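PDB 3GLD: pilin from Streptococcus pyogenes serotype M1, which builds the shaft of the pilus as covalently linked stacked subunits, which the bacterium needs for adhesion to host cells, aggregation and biofilm formation. Local coordinates for residues Gly53-Gly58 and Val97-Val102; Tyr120-His125 and Thr138-Tyr143. The protein carries 2 engineered substitutions. All blocks are in the same frame, centred on the assembly; numbering follows the deposited sequence. Where two conformers were deposited one is given.

How the contacts relate
Following the chain from its N terminus, strand 55-57 comes first and waits some forty residues for strand 96-104; contact 1 closes that excursion with a short parallel pairing. Contact 2 opens only after contact 1 is complete and closes a much tighter turn, the hairpin of strands 119-129 and 134-144, so the two follow in series and neither nests nor crosses. They meet in one mixed sheet because strand 96-104 lies antiparallel to strand 119-129: Tyr100 N probably bonds Val122 O and Tyr98 O probably receives Val124 N. Together the contacts line up four neighbouring strands across one sheet, with their centres about 9 Å apart.

Contact 1 of 2, residues Gly53-Gly58 and Val97-Val102; sequences GNKFKG and VYYYKV
Four backbone hydrogen bonds zip Asn54-Gly58 to Val97-Tyr99 in parallel. Val97 N gives a nearly straight bond to Asn54 O at 2.8 Å, and Val97 O takes Phe56 N at 2.7 Å. Phe56 O then accepts Tyr99 N nearly along its C=O axis, while the last bond, Gly58 N to Tyr99 O, is weak and bent to 128°. One strand thus offers the N-H and C=O of Val97 and of Tyr99, the usual ladder of a parallel pair.

On one face of the sheet Phe56 and Tyr98 lie side by side and point the same way. Both carry CG anti to the carbonyl carbon, and their rings form an offset stack, centroids 4.7 Å apart and planes within 12° of each other. The offset brings Phe56 CB over the Tyr98 face as a CH-pi contact, 3.5 Å from Tyr98 CD2, and sets Tyr98 OH above the Phe56 ring. On the other face the extended Lys55 chain crosses Tyr99 obliquely, with Lys55 CD 3.4 Å from Tyr99 OH. Further along, Gly58 CA sits over the Tyr100 ring face, 3.7 Å from its centroid.

A second shell holds these groups. Tyr98 OH bonds Lys94 O and Tyr100 OH bonds Val59 O, so both phenols are pinned at their far ends. Asp52 OD1 takes the N-H groups of Asn54 and Lys55, and Glu51 OE2 that of Lys57. Strand 55-57 thereby adds in parallel to strand 96-104 of the mixed sheet in the Spy0128-like isopeptide-containing domain, away from its cross-link sites; strand 119-129 pairs with the other edge of 97-102.

One set of backbone groups thus pairs with Val97 and Tyr99 and the alternate N-H groups meet carboxylates, while aromatic faces add dispersion; no salt bridge joins the two segments.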
ATOM      1  N   GLY A  53     -31.180  19.726 -24.750  1.00 43.31           N
ATOM      2  CA  GLY A  53     -30.186  20.119 -25.744  1.00 42.13           C
ATOM      3  C   GLY A  53     -28.995  20.827 -25.115  1.00 40.98           C
ATOM      4  O   GLY A  53     -28.236  21.496 -25.832  1.00 41.62           O
ATOM      5  N   ASN A  54     -28.829  20.673 -23.788  1.00 39.44           N
ATOM      6  CA  ASN A  54     -27.737  21.312 -23.049  0.50 38.34           C
ATOM      7  C   ASN A  54     -26.807  20.297 -22.368  1.00 37.76           C
ATOM      8  O   ASN A  54     -25.593  20.292 -22.606  1.00 37.40           O
ATOM      9  CB  ASN A  54     -28.312  22.271 -22.011  0.50 38.43           C
ATOM     10  CG  ASN A  54     -27.475  23.516 -21.841  0.50 38.49           C
ATOM     11  OD1 ASN A  54     -26.413  23.483 -21.222  0.50 38.52           O
ATOM     12  ND2 ASN A  54     -27.959  24.637 -22.383  0.50 38.08           N
ATOM     13  N   LYS A  55     -27.393  19.452 -21.524  1.00 36.16           N
ATOM     14  CA  LYS A  55     -26.686  18.390 -20.825  1.00 35.18           C
ATOM     15  C   LYS A  55     -26.933  17.079 -21.547  1.00 33.85           C
ATOM     16  O   LYS A  55     -28.052  16.820 -22.007  1.00 33.48           O
ATOM     17  CB  LYS A  55     -27.170  18.263 -19.377  1.00 35.45           C
ATOM     18  CG  LYS A  55     -26.912  19.474 -18.493  1.00 37.28           C
ATOM     19  CD  LYS A  55     -27.420  19.214 -17.063  1.00 39.51           C
ATOM     20  CE  LYS A  55     -27.737  20.521 -16.342  1.00 41.74           C
ATOM     21  NZ  LYS A  55     -28.458  20.261 -15.057  1.00 43.75           N
ATOM     22  N   PHE A  56     -25.886  16.261 -21.642  1.00 32.40           N
ATOM     23  CA  PHE A  56     -25.941  14.986 -22.349  1.00 31.36           C
ATOM     24  C   PHE A  56     -25.324  13.883 -21.509  1.00 30.93           C
ATOM     25  O   PHE A  56     -24.405  14.133 -20.731  1.00 30.36           O
ATOM     26  CB  PHE A  56     -25.167  15.071 -23.672  1.00 31.19           C
ATOM     27  CG  PHE A  56     -25.769  16.027 -24.681  1.00 32.58           C
ATOM     28  CD1 PHE A  56     -26.631  15.559 -25.680  1.00 31.81           C
ATOM     29  CD2 PHE A  56     -25.461  17.387 -24.642  1.00 32.64           C
ATOM     30  CE1 PHE A  56     -27.191  16.444 -26.622  1.00 33.24           C
ATOM     31  CE2 PHE A  56     -26.025  18.285 -25.586  1.00 33.42           C
ATOM     32  CZ  PHE A  56     -26.889  17.810 -26.567  1.00 31.55           C
ATOM     33  N   LYS A  57     -25.820  12.663 -21.681  1.00 30.53           N
ATOM     34  CA  LYS A  57     -25.125  11.494 -21.163  1.00 30.64           C
ATOM     35  C   LYS A  57     -23.808  11.396 -21.921  1.00 29.88           C
ATOM     36  O   LYS A  57     -23.774  11.643 -23.122  1.00 28.77           O
ATOM     37  CB  LYS A  57     -25.955  10.232 -21.377  1.00 30.90           C
ATOM     38  CG  LYS A  57     -27.205  10.179 -20.506  1.00 34.51           C
ATOM     39  CD  LYS A  57     -28.072   8.948 -20.800  1.00 38.57           C
ATOM     40  CE  LYS A  57     -29.437   9.049 -20.091  1.00 40.30           C
ATOM     41  NZ  LYS A  57     -30.344   7.908 -20.440  1.00 40.90           N
ATOM     42  N   GLY A  58     -22.723  11.058 -21.219  1.00 29.65           N
ATOM     43  CA  GLY A  58     -21.416  10.968 -21.854  1.00 28.81           C
ATOM     44  C   GLY A  58     -21.397   9.974 -23.001  1.00 29.07           C
ATOM     45  O   GLY A  58     -22.176   9.024 -23.017  1.00 29.37           O
ATOM     46  N   VAL A  97     -22.797  19.816 -22.641  1.00 28.16           N
ATOM     47  CA  VAL A  97     -22.051  19.297 -21.496  1.00 27.58           C
ATOM     48  C   VAL A  97     -22.350  17.821 -21.367  1.00 26.49           C
ATOM     49  O   VAL A  97     -23.501  17.409 -21.174  1.00 26.46           O
ATOM     50  CB  VAL A  97     -22.333  20.065 -20.194  1.00 27.84           C
ATOM     51  CG1 VAL A  97     -21.386  19.587 -19.103  1.00 27.92           C
ATOM     52  CG2 VAL A  97     -22.166  21.567 -20.410  1.00 27.66           C
ATOM     53  N   TYR A  98     -21.292  17.036 -21.507  1.00 25.80           N
ATOM     54  CA  TYR A  98     -21.395  15.586 -21.509  1.00 26.09           C
ATOM     55  C   TYR A  98     -20.896  15.022 -20.166  1.00 26.08           C
ATOM     56  O   TYR A  98     -19.743  15.284 -19.758  1.00 25.10           O
ATOM     57  CB  TYR A  98     -20.610  15.014 -22.684  1.00 26.40           C
ATOM     58  CG  TYR A  98     -21.213  15.379 -24.040  1.00 27.35           C
ATOM     59  CD1 TYR A  98     -21.078  16.659 -24.570  1.00 27.33           C
ATOM     60  CD2 TYR A  98     -21.941  14.443 -24.772  1.00 28.66           C
ATOM     61  CE1 TYR A  98     -21.638  16.985 -25.811  1.00 28.38           C
ATOM     62  CE2 TYR A  98     -22.517  14.774 -26.015  1.00 29.37           C
ATOM     63  CZ  TYR A  98     -22.350  16.037 -26.514  1.00 29.06           C
ATOM     64  OH  TYR A  98     -22.904  16.358 -27.723  1.00 31.20           O
ATOM     65  N   TYR A  99     -21.781  14.263 -19.511  1.00 25.37           N
ATOM     66  CA  TYR A  99     -21.576  13.785 -18.137  1.00 25.86           C
ATOM     67  C   TYR A  99     -21.030  12.365 -18.037  1.00 25.63           C
ATOM     68  O   TYR A  99     -21.516  11.440 -18.687  1.00 25.42           O
ATOM     69  CB  TYR A  99     -22.869  13.885 -17.327  1.00 25.16           C
ATOM     70  CG  TYR A  99     -23.209  15.299 -16.951  1.00 27.85           C
ATOM     71  CD1 TYR A  99     -23.614  16.204 -17.925  1.00 28.88           C
ATOM     72  CD2 TYR A  99     -23.122  15.742 -15.626  1.00 29.35           C
ATOM     73  CE1 TYR A  99     -23.931  17.499 -17.608  1.00 32.22           C
ATOM     74  CE2 TYR A  99     -23.437  17.052 -15.296  1.00 32.09           C
ATOM     75  CZ  TYR A  99     -23.845  17.923 -16.307  1.00 32.92           C
ATOM     76  OH  TYR A  99     -24.163  19.229 -16.057  1.00 34.70           O
ATOM     77  N   TYR A 100     -19.999  12.215 -17.213  1.00 26.04           N
ATOM     78  CA  TYR A 100     -19.410  10.916 -16.945  1.00 25.63           C
ATOM     79  C   TYR A 100     -19.225  10.741 -15.440  1.00 26.35           C
ATOM     80  O   TYR A 100     -19.262  11.710 -14.681  1.00 26.83           O
ATOM     81  CB  TYR A 100     -18.033  10.798 -17.591  1.00 25.22           C
ATOM     82  CG  TYR A 100     -17.989  10.877 -19.089  1.00 25.08           C
ATOM     83  CD1 TYR A 100     -17.984  12.121 -19.742  1.00 26.30           C
ATOM     84  CD2 TYR A 100     -17.953   9.723 -19.860  1.00 22.46           C
ATOM     85  CE1 TYR A 100     -17.947  12.206 -21.135  1.00 25.51           C
ATOM     86  CE2 TYR A 100     -17.904   9.792 -21.241  1.00 24.07           C
ATOM     87  CZ  TYR A 100     -17.903  11.040 -21.873  1.00 24.93           C
ATOM     88  OH  TYR A 100     -17.842  11.121 -23.244  1.00 25.67           O
ATOM     89  N   LYS A 101     -18.958   9.506 -15.026  1.00 26.82           N
ATOM     90  CA  LYS A 101     -18.559   9.223 -13.649  1.00 26.88           C
ATOM     91  C   LYS A 101     -17.226   8.498 -13.690  1.00 26.23           C
ATOM     92  O   LYS A 101     -17.041   7.598 -14.512  1.00 24.94           O
ATOM     93  CB  LYS A 101     -19.598   8.354 -12.943  1.00 27.64           C
ATOM     94  CG  LYS A 101     -20.951   9.002 -12.794  1.00 29.84           C
ATOM     95  CD  LYS A 101     -21.624   8.576 -11.485  1.00 34.35           C
ATOM     96  CE  LYS A 101     -22.985   9.262 -11.343  1.00 36.63           C
ATOM     97  NZ  LYS A 101     -23.967   8.448 -10.573  1.00 38.11           N
ATOM     98  N   VAL A 102     -16.309   8.912 -12.818  1.00 26.10           N
ATOM     99  CA  VAL A 102     -14.984   8.316 -12.720  1.00 27.05           C
ATOM    100  C   VAL A 102     -14.832   7.662 -11.343  1.00 27.97           C
ATOM    101  O   VAL A 102     -15.052   8.322 -10.322  1.00 27.86           O
ATOM    102  CB  VAL A 102     -13.887   9.366 -12.895  1.00 26.82           C
ATOM    103  CG1 VAL A 102     -12.491   8.753 -12.636  1.00 27.50           C
ATOM    104  CG2 VAL A 102     -13.955   9.968 -14.301  1.00 26.43           C
TER

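Contact 2 of 2, residues Tyr120-His125 and Thr138-Tyr143; sequences YTVQVH and TYIVGY
Strands 119-129 and 134-144 form an antiparallel beta hairpin, with a classic beta bulge where Thr138 and Tyr139 both face His125. Hydrogen-bonded pairs fall at Thr121-Tyr143, Gln123-Val141 and His125-Tyr139, the straightest bond being Gln123 N to Val141 O at 2.8 Å. At the bulge His125 O takes Thr138 N at 2.8 Å and a weak bond from Tyr139 N.

Aromatic packing dominates one face. The His125 and Tyr139 rings make an offset stack, planes 10° apart, with His125 CB over the centre of the tyrosine ring. Tyr139 and Tyr143 both place CG in the crowded position between backbone N and carbonyl carbon (chi1 64° and 51°), swinging each ring over the partner strand; Thr121 CG2 lies 3.4 Å from Tyr143 OH.

Apolar contacts occupy the opposite face, where Val122 CG1 meets Ile140 CG2 at 3.6 Å and Phe87 touches Val124 and Ile140. The Tyr120 side chain lies about 8 Å from that of engineered Ala104, at the isopeptide-autocatalysis site.

Among polar links, a water accepts from Thr121 OG1 and donates to Tyr143 O, and Gln123 NE2, at the edge of the Tyr143 ring, gives a weak bond to Tyr143 OH at 3.3 Å.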
ATOM      1  N   TYR A 120     -16.257  10.518  -8.842  1.00 36.90           N
ATOM      2  CA  TYR A 120     -16.247  11.842  -9.425  1.00 35.89           C
ATOM      3  C   TYR A 120     -17.275  11.974 -10.544  1.00 35.42           C
ATOM      4  O   TYR A 120     -17.464  11.066 -11.355  1.00 35.26           O
ATOM      5  CB  TYR A 120     -14.868  12.172  -9.974  1.00 35.59           C
ATOM      6  CG  TYR A 120     -13.805  12.421  -8.929  1.00 35.80           C
ATOM      7  CD1 TYR A 120     -12.969  11.389  -8.489  1.00 33.88           C
ATOM      8  CD2 TYR A 120     -13.598  13.702  -8.425  1.00 35.45           C
ATOM      9  CE1 TYR A 120     -11.963  11.637  -7.545  1.00 35.86           C
ATOM     10  CE2 TYR A 120     -12.618  13.957  -7.486  1.00 35.03           C
ATOM     11  CZ  TYR A 120     -11.805  12.929  -7.047  1.00 35.54           C
ATOM     12  OH  TYR A 120     -10.840  13.225  -6.125  1.00 36.43           O
ATOM     13  N   THR A 121     -17.955  13.113 -10.578  1.00 34.82           N
ATOM     14  CA  THR A 121     -18.763  13.440 -11.737  1.00 33.67           C
ATOM     15  C   THR A 121     -17.877  14.289 -12.627  1.00 32.62           C
ATOM     16  O   THR A 121     -17.212  15.224 -12.152  1.00 32.68           O
ATOM     17  CB  THR A 121     -20.067  14.147 -11.356  1.00 33.95           C
ATOM     18  OG1 THR A 121     -20.816  13.284 -10.487  1.00 35.06           O
ATOM     19  CG2 THR A 121     -20.914  14.438 -12.604  1.00 34.30           C
ATOM     20  N   VAL A 122     -17.836  13.924 -13.905  1.00 30.69           N
ATOM     21  CA  VAL A 122     -16.992  14.599 -14.876  1.00 29.80           C
ATOM     22  C   VAL A 122     -17.869  15.194 -15.986  1.00 29.73           C
ATOM     23  O   VAL A 122     -18.729  14.511 -16.560  1.00 29.33           O
ATOM     24  CB  VAL A 122     -15.906  13.641 -15.442  1.00 29.86           C
ATOM     25  CG1 VAL A 122     -15.313  14.156 -16.762  1.00 28.77           C
ATOM     26  CG2 VAL A 122     -14.766  13.438 -14.415  1.00 28.63           C
ATOM     27  N   GLN A 123     -17.667  16.485 -16.223  1.00 29.61           N
ATOM     28  CA  GLN A 123     -18.349  17.253 -17.273  1.00 29.36           C
ATOM     29  C   GLN A 123     -17.320  17.511 -18.368  1.00 29.23           C
ATOM     30  O   GLN A 123     -16.292  18.130 -18.104  1.00 29.71           O
ATOM     31  CB  GLN A 123     -18.813  18.594 -16.716  1.00 28.42           C
ATOM     32  CG  GLN A 123     -19.971  18.537 -15.731  1.00 30.02           C
ATOM     33  CD  GLN A 123     -20.348  19.911 -15.143  1.00 30.63           C
ATOM     34  OE1 GLN A 123     -19.688  20.917 -15.385  1.00 32.06           O
ATOM     35  NE2 GLN A 123     -21.404  19.935 -14.347  1.00 31.95           N
ATOM     36  N   VAL A 124     -17.559  16.998 -19.573  1.00 28.79           N
ATOM     37  CA  VAL A 124     -16.786  17.419 -20.734  1.00 27.98           C
ATOM     38  C   VAL A 124     -17.560  18.549 -21.442  1.00 28.87           C
ATOM     39  O   VAL A 124     -18.682  18.345 -21.896  1.00 28.98           O
ATOM     40  CB  VAL A 124     -16.494  16.274 -21.714  1.00 27.62           C
ATOM     41  CG1 VAL A 124     -15.652  16.806 -22.899  1.00 27.57           C
ATOM     42  CG2 VAL A 124     -15.743  15.123 -21.015  1.00 26.62           C
ATOM     43  N   HIS A 125     -16.966  19.740 -21.476  1.00 29.25           N
ATOM     44  CA  HIS A 125     -17.524  20.894 -22.167  1.00 29.93           C
ATOM     45  C   HIS A 125     -17.126  20.897 -23.642  1.00 29.42           C
ATOM     46  O   HIS A 125     -15.963  21.133 -23.997  1.00 29.38           O
ATOM     47  CB  HIS A 125     -17.130  22.187 -21.448  1.00 30.29           C
ATOM     48  CG  HIS A 125     -17.856  22.374 -20.158  1.00 31.67           C
ATOM     49  ND1 HIS A 125     -17.603  21.599 -19.045  1.00 35.26           N
ATOM     50  CD2 HIS A 125     -18.861  23.209 -19.812  1.00 34.16           C
ATOM     51  CE1 HIS A 125     -18.399  21.969 -18.060  1.00 34.77           C
ATOM     52  NE2 HIS A 125     -19.179  22.943 -18.503  1.00 35.65           N
ATOM     53  N   THR A 138     -13.440  20.860 -25.234  1.00 33.57           N
ATOM     54  CA  THR A 138     -12.631  22.067 -25.011  1.00 33.41           C
ATOM     55  C   THR A 138     -12.067  22.220 -23.600  1.00 33.83           C
ATOM     56  O   THR A 138     -10.933  22.655 -23.429  1.00 34.46           O
ATOM     57  CB  THR A 138     -13.453  23.315 -25.414  1.00 32.47           C
ATOM     58  OG1 THR A 138     -13.828  23.161 -26.783  1.00 31.83           O
ATOM     59  CG2 THR A 138     -12.651  24.601 -25.250  1.00 32.72           C
ATOM     60  N   TYR A 139     -12.873  21.895 -22.601  1.00 33.76           N
ATOM     61  CA  TYR A 139     -12.372  21.756 -21.248  1.00 34.90           C
ATOM     62  C   TYR A 139     -13.153  20.710 -20.471  1.00 35.08           C
ATOM     63  O   TYR A 139     -14.301  20.387 -20.816  1.00 34.29           O
ATOM     64  CB  TYR A 139     -12.264  23.099 -20.501  1.00 35.15           C
ATOM     65  CG  TYR A 139     -13.550  23.833 -20.246  1.00 36.86           C
ATOM     66  CD1 TYR A 139     -14.114  24.679 -21.218  1.00 37.51           C
ATOM     67  CD2 TYR A 139     -14.193  23.714 -19.020  1.00 38.74           C
ATOM     68  CE1 TYR A 139     -15.301  25.374 -20.962  1.00 40.13           C
ATOM     69  CE2 TYR A 139     -15.370  24.399 -18.752  1.00 40.19           C
ATOM     70  CZ  TYR A 139     -15.920  25.226 -19.720  1.00 41.28           C
ATOM     71  OH  TYR A 139     -17.086  25.885 -19.428  1.00 41.66           O
ATOM     72  N   ILE A 140     -12.499  20.150 -19.452  1.00 35.35           N
ATOM     73  CA  ILE A 140     -13.089  19.095 -18.650  1.00 35.63           C
ATOM     74  C   ILE A 140     -13.032  19.495 -17.194  1.00 36.34           C
ATOM     75  O   ILE A 140     -11.988  19.927 -16.703  1.00 36.43           O
ATOM     76  CB  ILE A 140     -12.382  17.732 -18.865  1.00 35.70           C
ATOM     77  CG1 ILE A 140     -12.387  17.362 -20.355  1.00 35.86           C
ATOM     78  CG2 ILE A 140     -13.087  16.631 -18.035  1.00 34.86           C
ATOM     79  CD1 ILE A 140     -11.615  16.125 -20.729  1.00 36.92           C
ATOM     80  N   VAL A 141     -14.164  19.388 -16.512  1.00 36.33           N
ATOM     81  CA  VAL A 141     -14.179  19.628 -15.077  1.00 37.17           C
ATOM     82  C   VAL A 141     -14.700  18.414 -14.327  1.00 37.10           C
ATOM     83  O   VAL A 141     -15.619  17.720 -14.779  1.00 36.53           O
ATOM     84  CB  VAL A 141     -15.028  20.846 -14.667  1.00 37.32           C
ATOM     85  CG1 VAL A 141     -14.499  21.396 -13.352  1.00 38.27           C
ATOM     86  CG2 VAL A 141     -14.976  21.932 -15.710  1.00 37.73           C
ATOM     87  N   GLY A 142     -14.103  18.172 -13.166  1.00 37.30           N
ATOM     88  CA  GLY A 142     -14.538  17.100 -12.293  1.00 37.49           C
ATOM     89  C   GLY A 142     -14.885  17.606 -10.910  1.00 37.43           C
ATOM     90  O   GLY A 142     -14.349  18.597 -10.439  1.00 37.39           O
ATOM     91  N   TYR A 143     -15.803  16.939 -10.259  1.00 38.07           N
ATOM     92  CA  TYR A 143     -16.117  17.345  -8.917  1.00 40.02           C
ATOM     93  C   TYR A 143     -16.603  16.188  -8.110  1.00 40.98           C
ATOM     94  O   TYR A 143     -17.272  15.275  -8.602  1.00 40.64           O
ATOM     95  CB  TYR A 143     -17.137  18.500  -8.881  1.00 40.28           C
ATOM     96  CG  TYR A 143     -18.390  18.272  -9.698  1.00 40.71           C
ATOM     97  CD1 TYR A 143     -18.483  18.750 -11.008  1.00 40.90           C
ATOM     98  CD2 TYR A 143     -19.489  17.598  -9.158  1.00 40.75           C
ATOM     99  CE1 TYR A 143     -19.643  18.545 -11.772  1.00 41.20           C
ATOM    100  CE2 TYR A 143     -20.659  17.390  -9.914  1.00 41.24           C
ATOM    101  CZ  TYR A 143     -20.723  17.861 -11.215  1.00 41.41           C
ATOM    102  OH  TYR A 143     -21.868  17.665 -11.964  1.00 43.34           O
TER
HETATM  103  O   HOH W   1     -19.473  13.073  -7.745  1.00 42.26           O